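Local structure of sorting nexin-21 (Mus musculus, 4YMR) at the interface of chains A and B. The protein binds membranes rich in phosphatidylinositol 3-phosphate and phosphatidylinositol 4,5-bisphosphate and may serve intracellular trafficking, the chains here being its C-terminal PXB/TPR domain. Coordinates in Å, arbitrary orientation; residue numbers count along the deposited sequence, not the author numbering. Chains: chain A/B, Protein Snx21.

Contact 1: the interface of chains A and B. Residues chain A 19, 22-23; chain B 138-139.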
ATOM      1  N   GLN A  19      -5.528 -14.573  -7.481  1.00 36.39           N
ATOM      2  CA  GLN A  19      -4.357 -14.292  -8.304  1.00 35.91           C
ATOM      3  C   GLN A  19      -3.876 -15.511  -9.105  1.00 34.42           C
ATOM      4  O   GLN A  19      -3.568 -15.391 -10.288  1.00 42.85           O
ATOM      5  CB  GLN A  19      -3.208 -13.710  -7.486  1.00 34.42           C
ATOM      6  CG  GLN A  19      -2.026 -13.270  -8.353  1.00 38.82           C
ATOM      7  CD  GLN A  19      -0.717 -13.200  -7.587  1.00 47.82           C
ATOM      8  OE1 GLN A  19      -0.484 -13.970  -6.644  1.00 46.40           O
ATOM      9  NE2 GLN A  19       0.150 -12.274  -7.990  1.00 49.66           N
ATOM     10  N   THR A  22      -6.304 -16.337 -11.946  1.00 38.35           N
ATOM     11  CA  THR A  22      -6.191 -15.342 -13.016  1.00 39.68           C
ATOM     12  C   THR A  22      -4.949 -15.582 -13.873  1.00 40.56           C
ATOM     13  O   THR A  22      -4.967 -15.393 -15.092  1.00 42.44           O
ATOM     14  CB  THR A  22      -6.149 -13.892 -12.434  1.00 28.23           C
ATOM     15  OG1 THR A  22      -7.325 -13.644 -11.654  1.00 32.19           O
ATOM     16  CG2 THR A  22      -6.067 -12.850 -13.537  1.00 25.32           C
ATOM     17  N   CYS A  23      -3.867 -15.996 -13.225  1.00 46.65           N
ATOM     18  CA  CYS A  23      -2.628 -16.255 -13.939  1.00 54.04           C
ATOM     19  C   CYS A  23      -2.699 -17.526 -14.777  1.00 51.82           C
ATOM     20  O   CYS A  23      -2.054 -17.610 -15.818  1.00 59.74           O
ATOM     21  CB  CYS A  23      -1.426 -16.253 -12.991  1.00 52.36           C
ATOM     22  SG  CYS A  23      -0.951 -14.569 -12.551  1.00 69.00           S
TER
ATOM     23  N   LEU B 138      -0.497  -7.749 -12.232  1.00 35.62           N
ATOM     24  CA  LEU B 138      -1.206  -8.818 -11.544  1.00 42.49           C
ATOM     25  C   LEU B 138      -0.304 -10.037 -11.305  1.00 54.28           C
ATOM     26  O   LEU B 138      -0.246 -10.580 -10.196  1.00 56.72           O
ATOM     27  CB  LEU B 138      -2.436  -9.240 -12.344  1.00 46.98           C
ATOM     28  CG  LEU B 138      -3.782  -8.740 -11.832  1.00 48.75           C
ATOM     29  CD1 LEU B 138      -4.894  -9.664 -12.300  1.00 47.04           C
ATOM     30  CD2 LEU B 138      -3.766  -8.616 -10.313  1.00 51.32           C
ATOM     31  N   ILE B 139       0.378 -10.451 -12.370  1.00 56.56           N
ATOM     32  CA  ILE B 139       1.345 -11.552 -12.363  1.00 61.83           C
ATOM     33  C   ILE B 139       2.540 -11.290 -11.431  1.00 62.53           C
ATOM     34  O   ILE B 139       2.864 -12.110 -10.570  1.00 63.42           O
ATOM     35  CB  ILE B 139       1.877 -11.797 -13.804  1.00 70.53           C
ATOM     36  CG1 ILE B 139       0.759 -12.323 -14.713  1.00 74.74           C
ATOM     37  CG2 ILE B 139       3.096 -12.721 -13.809  1.00 69.38           C
ATOM     38  CD1 ILE B 139       1.096 -12.285 -16.203  1.00 75.87           C
TER

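Contact 2: the interface of chains A and B. Residues chain A 100, 104, 107, 109-110; chain B 71, 74.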
ATOM      1  N   HIS A 100       8.473  10.062  15.009  1.00 37.01           N
ATOM      2  CA  HIS A 100       9.591  10.951  14.686  1.00 32.92           C
ATOM      3  C   HIS A 100       9.630  12.219  15.534  1.00 29.90           C
ATOM      4  O   HIS A 100      10.708  12.664  15.927  1.00 38.02           O
ATOM      5  CB  HIS A 100       9.576  11.329  13.200  1.00 27.92           C
ATOM      6  CG  HIS A 100      10.857  11.932  12.717  1.00 31.00           C
ATOM      7  ND1 HIS A 100      11.029  13.294  12.571  1.00 38.49           N
ATOM      8  CD2 HIS A 100      12.029  11.359  12.353  1.00 32.91           C
ATOM      9  CE1 HIS A 100      12.255  13.528  12.132  1.00 39.38           C
ATOM     10  NE2 HIS A 100      12.881  12.380  11.988  1.00 35.43           N
ATOM     11  N   SER A 104      12.604  12.697  18.346  1.00 46.29           N
ATOM     12  CA  SER A 104      13.416  13.915  18.244  1.00 41.22           C
ATOM     13  C   SER A 104      13.556  14.617  19.598  1.00 46.64           C
ATOM     14  O   SER A 104      14.601  15.190  19.897  1.00 54.30           O
ATOM     15  CB  SER A 104      12.828  14.884  17.215  1.00 43.77           C
ATOM     16  OG  SER A 104      13.036  14.420  15.897  1.00 30.04           O
ATOM     17  N   LEU A 107      15.921  12.760  21.945  1.00 50.16           N
ATOM     18  CA  LEU A 107      17.298  12.956  21.510  1.00 41.84           C
ATOM     19  C   LEU A 107      17.739  14.429  21.436  1.00 46.69           C
ATOM     20  O   LEU A 107      18.873  14.717  21.042  1.00 40.37           O
ATOM     21  CB  LEU A 107      17.551  12.243  20.179  1.00 48.28           C
ATOM     22  CG  LEU A 107      17.759  10.725  20.264  1.00 49.73           C
ATOM     23  CD1 LEU A 107      17.641  10.060  18.882  1.00 42.35           C
ATOM     24  CD2 LEU A 107      19.111  10.417  20.898  1.00 47.89           C
ATOM     25  N   LEU A 109      16.543  16.836  19.394  1.00 30.54           N
ATOM     26  CA  LEU A 109      16.660  17.257  17.995  1.00 29.40           C
ATOM     27  C   LEU A 109      15.392  17.974  17.520  1.00 29.64           C
ATOM     28  O   LEU A 109      14.388  17.987  18.225  1.00 43.68           O
ATOM     29  CB  LEU A 109      16.996  16.051  17.099  1.00 35.26           C
ATOM     30  CG  LEU A 109      18.327  15.334  17.406  1.00 36.55           C
ATOM     31  CD1 LEU A 109      18.469  14.034  16.636  1.00 32.16           C
ATOM     32  CD2 LEU A 109      19.510  16.235  17.105  1.00 34.31           C
ATOM     33  N   ASP A 110      15.450  18.566  16.331  1.00 30.25           N
ATOM     34  CA  ASP A 110      14.391  19.429  15.802  1.00 30.94           C
ATOM     35  C   ASP A 110      13.124  18.657  15.440  1.00 37.55           C
ATOM     36  O   ASP A 110      13.191  17.592  14.841  1.00 35.43           O
ATOM     37  CB  ASP A 110      14.911  20.217  14.589  1.00 31.68           C
ATOM     38  CG  ASP A 110      13.940  21.303  14.106  1.00 36.77           C
ATOM     39  OD1 ASP A 110      13.094  21.769  14.896  1.00 47.48           O
ATOM     40  OD2 ASP A 110      14.038  21.709  12.927  1.00 43.84           O
TER
ATOM     41  N   GLY B  71      17.846   6.189  19.183  1.00 34.57           N
ATOM     42  CA  GLY B  71      18.530   6.561  17.954  1.00 35.05           C
ATOM     43  C   GLY B  71      18.324   5.582  16.813  1.00 49.17           C
ATOM     44  O   GLY B  71      18.117   5.988  15.660  1.00 47.32           O
ATOM     45  N   ARG B  74      14.625   6.170  15.723  1.00 30.14           N
ATOM     46  CA  ARG B  74      14.624   7.360  14.870  1.00 23.77           C
ATOM     47  C   ARG B  74      15.247   7.107  13.495  1.00 27.10           C
ATOM     48  O   ARG B  74      14.751   7.609  12.497  1.00 31.49           O
ATOM     49  CB  ARG B  74      15.356   8.517  15.572  1.00 24.31           C
ATOM     50  CG  ARG B  74      15.097   9.873  14.973  1.00 24.19           C
ATOM     51  CD  ARG B  74      15.344  11.004  15.992  1.00 28.55           C
ATOM     52  NE  ARG B  74      15.057  12.326  15.424  1.00 35.11           N
ATOM     53  CZ  ARG B  74      15.816  12.929  14.512  1.00 31.10           C
ATOM     54  NH1 ARG B  74      16.916  12.335  14.070  1.00 32.28           N
ATOM     55  NH2 ARG B  74      15.481  14.122  14.048  1.00 31.15           N
TER

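Contact 3: the interface of chains A and B. Residues chain A 92, 96, 134; chain B 54, 57-58, 61-62.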
ATOM      1  N   PHE A  92       0.477   4.386   7.602  1.00 49.12           N
ATOM      2  CA  PHE A  92       1.722   4.500   8.361  1.00 48.23           C
ATOM      3  C   PHE A  92       2.390   5.887   8.373  1.00 44.22           C
ATOM      4  O   PHE A  92       3.386   6.070   9.061  1.00 45.66           O
ATOM      5  CB  PHE A  92       2.725   3.449   7.894  1.00 44.78           C
ATOM      6  CG  PHE A  92       2.671   2.182   8.687  1.00 47.61           C
ATOM      7  CD1 PHE A  92       2.784   2.216  10.071  1.00 52.86           C
ATOM      8  CD2 PHE A  92       2.484   0.958   8.058  1.00 55.90           C
ATOM      9  CE1 PHE A  92       2.732   1.051  10.816  1.00 59.57           C
ATOM     10  CE2 PHE A  92       2.426  -0.215   8.792  1.00 61.98           C
ATOM     11  CZ  PHE A  92       2.550  -0.169  10.175  1.00 67.46           C
ATOM     12  N   PHE A  96       4.323   7.303  11.901  1.00 31.06           N
ATOM     13  CA  PHE A  96       5.741   7.636  11.792  1.00 25.27           C
ATOM     14  C   PHE A  96       6.071   9.107  12.087  1.00 26.65           C
ATOM     15  O   PHE A  96       7.047   9.391  12.789  1.00 31.74           O
ATOM     16  CB  PHE A  96       6.346   7.156  10.465  1.00 23.56           C
ATOM     17  CG  PHE A  96       6.776   5.715  10.489  1.00 26.00           C
ATOM     18  CD1 PHE A  96       7.851   5.305  11.280  1.00 27.40           C
ATOM     19  CD2 PHE A  96       6.112   4.772   9.733  1.00 20.84           C
ATOM     20  CE1 PHE A  96       8.240   3.970  11.308  1.00 23.11           C
ATOM     21  CE2 PHE A  96       6.488   3.448   9.762  1.00 20.89           C
ATOM     22  CZ  PHE A  96       7.553   3.044  10.550  1.00 22.15           C
ATOM     23  N   LEU A 134       2.376   3.773  16.145  1.00 37.06           N
ATOM     24  CA  LEU A 134       3.157   2.752  15.479  1.00 38.74           C
ATOM     25  C   LEU A 134       2.806   1.381  16.039  1.00 41.08           C
ATOM     26  O   LEU A 134       2.579   0.428  15.296  1.00 48.26           O
ATOM     27  CB  LEU A 134       4.636   3.073  15.659  1.00 35.00           C
ATOM     28  CG  LEU A 134       5.525   3.046  14.421  1.00 40.51           C
ATOM     29  CD1 LEU A 134       4.826   3.614  13.217  1.00 47.27           C
ATOM     30  CD2 LEU A 134       6.808   3.799  14.698  1.00 35.32           C
TER
ATOM     31  N   LEU B  54       7.585  -0.994   5.397  1.00 36.66           N
ATOM     32  CA  LEU B  54       7.013  -0.080   6.380  1.00 36.11           C
ATOM     33  C   LEU B  54       6.680  -0.756   7.707  1.00 37.81           C
ATOM     34  O   LEU B  54       6.914  -0.183   8.768  1.00 48.22           O
ATOM     35  CB  LEU B  54       5.787   0.628   5.813  1.00 28.55           C
ATOM     36  CG  LEU B  54       6.234   1.788   4.925  1.00 34.63           C
ATOM     37  CD1 LEU B  54       5.029   2.539   4.403  1.00 33.11           C
ATOM     38  CD2 LEU B  54       7.159   2.716   5.711  1.00 32.02           C
ATOM     39  N   LEU B  57       9.831  -1.808   9.591  1.00 31.40           N
ATOM     40  CA  LEU B  57      10.425  -0.595  10.155  1.00 31.99           C
ATOM     41  C   LEU B  57       9.641  -0.132  11.395  1.00 31.39           C
ATOM     42  O   LEU B  57      10.223   0.354  12.361  1.00 34.42           O
ATOM     43  CB  LEU B  57      10.537   0.509   9.096  1.00 29.67           C
ATOM     44  CG  LEU B  57      11.567   0.302   7.971  1.00 29.86           C
ATOM     45  CD1 LEU B  57      11.327   1.260   6.819  1.00 28.12           C
ATOM     46  CD2 LEU B  57      13.002   0.452   8.470  1.00 25.35           C
ATOM     47  N   ALA B  58       8.326  -0.327  11.369  1.00 29.67           N
ATOM     48  CA  ALA B  58       7.482  -0.082  12.530  1.00 30.63           C
ATOM     49  C   ALA B  58       7.761  -1.085  13.658  1.00 34.62           C
ATOM     50  O   ALA B  58       7.664  -0.751  14.842  1.00 34.77           O
ATOM     51  CB  ALA B  58       6.010  -0.116  12.131  1.00 24.28           C
ATOM     52  N   ALA B  61      11.203   0.135  14.935  1.00 35.18           N
ATOM     53  CA  ALA B  61      11.045   1.397  15.660  1.00 32.11           C
ATOM     54  C   ALA B  61      10.343   1.224  17.013  1.00 32.60           C
ATOM     55  O   ALA B  61      10.671   1.923  17.971  1.00 38.00           O
ATOM     56  CB  ALA B  61      10.316   2.424  14.810  1.00 26.17           C
ATOM     57  N   VAL B  62       9.388   0.298  17.092  1.00 32.62           N
ATOM     58  CA  VAL B  62       8.661   0.042  18.343  1.00 29.35           C
ATOM     59  C   VAL B  62       9.512  -0.722  19.355  1.00 38.71           C
ATOM     60  O   VAL B  62       9.484  -0.418  20.548  1.00 50.06           O
ATOM     61  CB  VAL B  62       7.298  -0.660  18.104  1.00 28.93           C
ATOM     62  CG1 VAL B  62       6.795  -1.358  19.370  1.00 29.54           C
ATOM     63  CG2 VAL B  62       6.276   0.345  17.604  1.00 34.02           C
TER

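Contact 4: the interface of chains A and B. Residues chain A 74, 77-78, 81; chain B 96-97, 99-100.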
ATOM      1  N   ARG A  74     -14.474  -1.041 -17.158  1.00 25.01           N
ATOM      2  CA  ARG A  74     -14.291   0.404 -17.160  1.00 16.63           C
ATOM      3  C   ARG A  74     -14.698   1.026 -15.808  1.00 23.90           C
ATOM      4  O   ARG A  74     -14.038   1.946 -15.316  1.00 32.16           O
ATOM      5  CB  ARG A  74     -15.025   1.054 -18.332  1.00 21.55           C
ATOM      6  CG  ARG A  74     -14.780   2.564 -18.454  1.00 21.37           C
ATOM      7  CD  ARG A  74     -15.247   3.137 -19.791  1.00 23.11           C
ATOM      8  NE  ARG A  74     -14.865   4.543 -19.916  1.00 30.59           N
ATOM      9  CZ  ARG A  74     -15.553   5.551 -19.401  1.00 27.10           C
ATOM     10  NH1 ARG A  74     -16.675   5.306 -18.746  1.00 33.87           N
ATOM     11  NH2 ARG A  74     -15.128   6.800 -19.549  1.00 30.38           N
ATOM     12  N   SER A  77     -11.762   0.553 -13.451  1.00 26.81           N
ATOM     13  CA  SER A  77     -10.731   1.546 -13.755  1.00 24.01           C
ATOM     14  C   SER A  77     -11.052   2.906 -13.189  1.00 25.27           C
ATOM     15  O   SER A  77     -10.166   3.590 -12.696  1.00 28.38           O
ATOM     16  CB  SER A  77     -10.545   1.690 -15.265  1.00 27.02           C
ATOM     17  OG  SER A  77      -9.939   0.533 -15.782  1.00 50.97           O
ATOM     18  N   GLU A  78     -12.319   3.306 -13.293  1.00 22.28           N
ATOM     19  CA  GLU A  78     -12.747   4.579 -12.733  1.00 24.41           C
ATOM     20  C   GLU A  78     -12.519   4.601 -11.215  1.00 18.39           C
ATOM     21  O   GLU A  78     -11.932   5.549 -10.682  1.00 23.66           O
ATOM     22  CB  GLU A  78     -14.215   4.909 -13.090  1.00 17.93           C
ATOM     23  CG  GLU A  78     -14.693   6.255 -12.528  1.00 35.93           C
ATOM     24  CD  GLU A  78     -13.860   7.457 -13.010  1.00 40.92           C
ATOM     25  OE1 GLU A  78     -13.427   7.453 -14.184  1.00 36.39           O
ATOM     26  OE2 GLU A  78     -13.636   8.407 -12.219  1.00 39.27           O
ATOM     27  N   LEU A  81      -8.812   4.967 -10.440  1.00 26.55           N
ATOM     28  CA  LEU A  81      -8.265   6.288 -10.732  1.00 22.54           C
ATOM     29  C   LEU A  81      -8.706   7.314  -9.694  1.00 22.69           C
ATOM     30  O   LEU A  81      -7.937   8.203  -9.347  1.00 25.54           O
ATOM     31  CB  LEU A  81      -8.621   6.716 -12.158  1.00 22.64           C
ATOM     32  CG  LEU A  81      -7.945   5.853 -13.229  1.00 19.99           C
ATOM     33  CD1 LEU A  81      -8.485   6.142 -14.615  1.00 22.88           C
ATOM     34  CD2 LEU A  81      -6.439   6.075 -13.168  1.00 19.83           C
TER
ATOM     35  N   PHE B  96      -3.651   1.587 -15.246  1.00 19.25           N
ATOM     36  CA  PHE B  96      -5.038   1.934 -15.087  1.00 17.92           C
ATOM     37  C   PHE B  96      -5.551   2.971 -16.092  1.00 18.20           C
ATOM     38  O   PHE B  96      -6.670   2.835 -16.583  1.00 23.16           O
ATOM     39  CB  PHE B  96      -5.349   2.294 -13.635  1.00 14.32           C
ATOM     40  CG  PHE B  96      -5.897   1.137 -12.864  1.00 15.76           C
ATOM     41  CD1 PHE B  96      -7.046   0.494 -13.306  1.00 19.47           C
ATOM     42  CD2 PHE B  96      -5.261   0.655 -11.733  1.00 19.87           C
ATOM     43  CE1 PHE B  96      -7.569  -0.607 -12.621  1.00 20.37           C
ATOM     44  CE2 PHE B  96      -5.779  -0.424 -11.034  1.00 20.53           C
ATOM     45  CZ  PHE B  96      -6.935  -1.062 -11.482  1.00 19.85           C
ATOM     46  N   LEU B  97      -4.743   3.991 -16.383  1.00 22.72           N
ATOM     47  CA  LEU B  97      -5.065   4.961 -17.425  1.00 24.37           C
ATOM     48  C   LEU B  97      -5.136   4.289 -18.790  1.00 24.35           C
ATOM     49  O   LEU B  97      -5.967   4.644 -19.617  1.00 26.91           O
ATOM     50  CB  LEU B  97      -4.048   6.115 -17.451  1.00 17.59           C
ATOM     51  CG  LEU B  97      -3.977   7.021 -16.212  1.00 18.98           C
ATOM     52  CD1 LEU B  97      -2.706   7.861 -16.214  1.00 19.94           C
ATOM     53  CD2 LEU B  97      -5.202   7.901 -16.107  1.00 18.73           C
ATOM     54  N   ALA B  99      -5.929   1.173 -19.492  1.00 24.76           N
ATOM     55  CA  ALA B  99      -7.184   0.460 -19.456  1.00 19.03           C
ATOM     56  C   ALA B  99      -8.357   1.416 -19.648  1.00 20.20           C
ATOM     57  O   ALA B  99      -9.280   1.124 -20.390  1.00 22.36           O
ATOM     58  CB  ALA B  99      -7.323  -0.309 -18.130  1.00 20.22           C
ATOM     59  N   HIS B 100      -8.308   2.567 -18.993  1.00 19.82           N
ATOM     60  CA  HIS B 100      -9.400   3.523 -19.079  1.00 23.03           C
ATOM     61  C   HIS B 100      -9.541   4.133 -20.475  1.00 26.68           C
ATOM     62  O   HIS B 100     -10.659   4.302 -20.968  1.00 29.02           O
ATOM     63  CB  HIS B 100      -9.261   4.614 -18.009  1.00 21.25           C
ATOM     64  CG  HIS B 100     -10.418   5.567 -17.959  1.00 31.59           C
ATOM     65  ND1 HIS B 100     -10.381   6.816 -18.519  1.00 33.62           N
ATOM     66  CD2 HIS B 100     -11.658   5.430 -17.414  1.00 26.96           C
ATOM     67  CE1 HIS B 100     -11.544   7.427 -18.327  1.00 25.63           C
ATOM     68  NE2 HIS B 100     -12.327   6.605 -17.660  1.00 25.97           N
TER

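Contact 1: the interface of chains A and B
The side-chain amide of A:Gln19 is the flat group here, and it meets chain B at its edge: its nitrogen NE2 donates to the backbone carbonyl O of B:Leu138, 2.8 Å away and only 3° out of the amide plane. The bond is straight, 172° at the hydrogen, and it runs almost down the line of the acceptor's C=O. With CG anti to the backbone N (chi1 -174°) and an extended chain beyond it, the glutamine reaches from helix 12-24 of chain A to the last helix of chain B, 134-140. With an alanine at A:Gln19, the carbonyl of B:Leu138 would probably lose this donor, and the hold on the end of the swapped helix would weaken. Apolar contacts follow from A:Thr22 and A:Cys23, about one turn on. A:Thr22 offers its methyl CG2 to CD1 of B:Leu138 at 3.6 Å, the two side chains meeting at about a right angle. A:Cys23 leans on B:Ile139 through sulfur, and also makes a weak hydrogen bond back to the carbonyl O of A:Gln19 one turn earlier. The patch pairs the glutamine bond with apolar packing, and seats the C-terminal segment of one chain on the first helix of the other, consistent with the domain swap between the two chains. The sulfur SG of A:Cys23 rests 3.6 Å from CG1 of B:Ile139, on the ethyl branch of the isoleucine.

Contact 2: the interface of chains A and B
B:Arg74, on helix 70-84 of chain B, reaches out to A:Ser104 near the end of helix 93-106 in chain A, a helix-to-helix contact of the tetratricopeptide repeat type made here between two chains by domain swapping. The hydrogen bonds come first. The guanidinium presents its NE side, and both NE and NH2 donate to the one hydroxyl OG of A:Ser104, NE at 2.9 Å and in a line bent to 153° at the hydrogen. The oxygen lies within a few degrees of the guanidinium plane, so this grip should fix how the group is turned. The same OG donates to the backbone O of A:His100 one turn earlier, at 2.9 Å, a bond that helps place the oxygen where it can accept from B:Arg74; O of A:Asp110 is at best a weak alternative acceptor.

Contacts over the two faces of the guanidinium come next. A methyl of A:Leu109, CD1, sits 3.4 Å above one face near the rim, while NE2 of the A:His100 imidazole lies 3.6 Å above the opposite face, also offset toward the rim, with the two planes 27° apart.

Aliphatic packing supports the stem. CG of B:Arg74 is anti to the backbone N (chi1 -164°) and the chain stays extended to NE, passing at a slant across the A:Leu107 side chain. CD1 of that leucine approaches CD of B:Arg74 at 3.8 Å and also touches CA of B:Gly71, where the absence of a side chain probably lets the methyl come down on the helix backbone.

Contact 3: the interface of chains A and B
With its first torsion turned so that CG lies on the backbone N side (chi1 -84°), A:Phe96 swings its ring off helix 93-106 toward helix 52-66 of chain B. A:Leu134 has a first torsion well off a staggered position (chi1 -131°), which parts its branches: CD1 goes over the ring of A:Phe96 and CD2 toward chain B. The phenylalanine comes in rim first. Its CZ meets the backbone around B:Ala58, 3.7 Å from CA, and the carbonyl O of B:Leu54 and the amide N of B:Ala58 lie in the ring plane at this edge. CD1 of A:Leu134 stands 3.6 Å above the centre of one ring face, which should hold the ring's tilt. A:Phe92 works beside it, touching the methyl CB of B:Ala58 through CE1 at 3.7 Å, while its CD2 edge runs past CB of B:Leu54. At the small B:Ala58, then, A:Phe96 reaches the backbone, while A:Phe92 and A:Leu134 pack on the methyl. One turn on, CD2 of A:Leu134 reaches CB of B:Ala61. This apolar patch knits helices of the two chains together in the swapped PXB/TPR domain. It finishes at B:Val62, whose methyl CG2 stands 3.7 Å from CB of A:Leu134.

Contact 4: the interface of chains A and B
The guanidinium of A:Arg74 and the imidazole of B:His100 cross at a slant, 28° between planes, and meet near the guanidinium rim, with NH2 of the arginine 3.4 Å from NE2 of the histidine. Both side chains reach out fully from their helices, 70-85 of chain A and 93-106 of chain B: CG of B:His100 is anti to its backbone N (chi1 -175°), which carries the ring across to the arginine. A:Glu78 lies alongside the histidine and points the same way, but its carboxylate is turned steeply, 68° from the ring, and brings OE1 within 3.7 Å of NE2. That neighbouring carboxylate may favour a protonated imidazole, while the arginine would act against it. A leucine in place of A:Arg74 would probably lose the flat, charged partner that meets the imidazole at NE2 and give the ring more freedom to turn. Further along helix 70-85, A:Leu81 forks against the opposing helix. Its CD1 supports the root of the histidine, 3.8 Å from CB of B:His100. Its CD2 packs on the methyl CD2 of B:Leu97 at 3.7 Å, the two leucines inclined to each other, and also nears CB of B:Phe96. Helix 70-85 of chain A thus packs against helix 93-106 of chain B, as helices do in TPR folds. A:Ser77 fits between, facing B:Phe96 and B:Ala99; its hydroxyl OG lies in the plane of the phenylalanine ring, at the edge, 3.8 Å from CD1.

Contacts 2 and 3 form one neighbourhood, about 14 Å apart between their C-alpha centres, and share helix 93-106 of chain A. Contacts 1 and 4, about 18 Å apart, make up another; contacts 2 and 4 are about 42 Å from each other. Contact 4 joins the same two helices as contact 2 with the chains exchanged: B:Arg74 meets A:His100 in contact 2, A:Arg74 meets B:His100 in contact 4. Helix 134-140 likewise supplies contact 1 from chain B and contact 3 from chain A. Each half of the dimer is therefore built from both chains, as the domain swap requires, although the protein is described as a monomer, so the swapped dimer may not be its usual state.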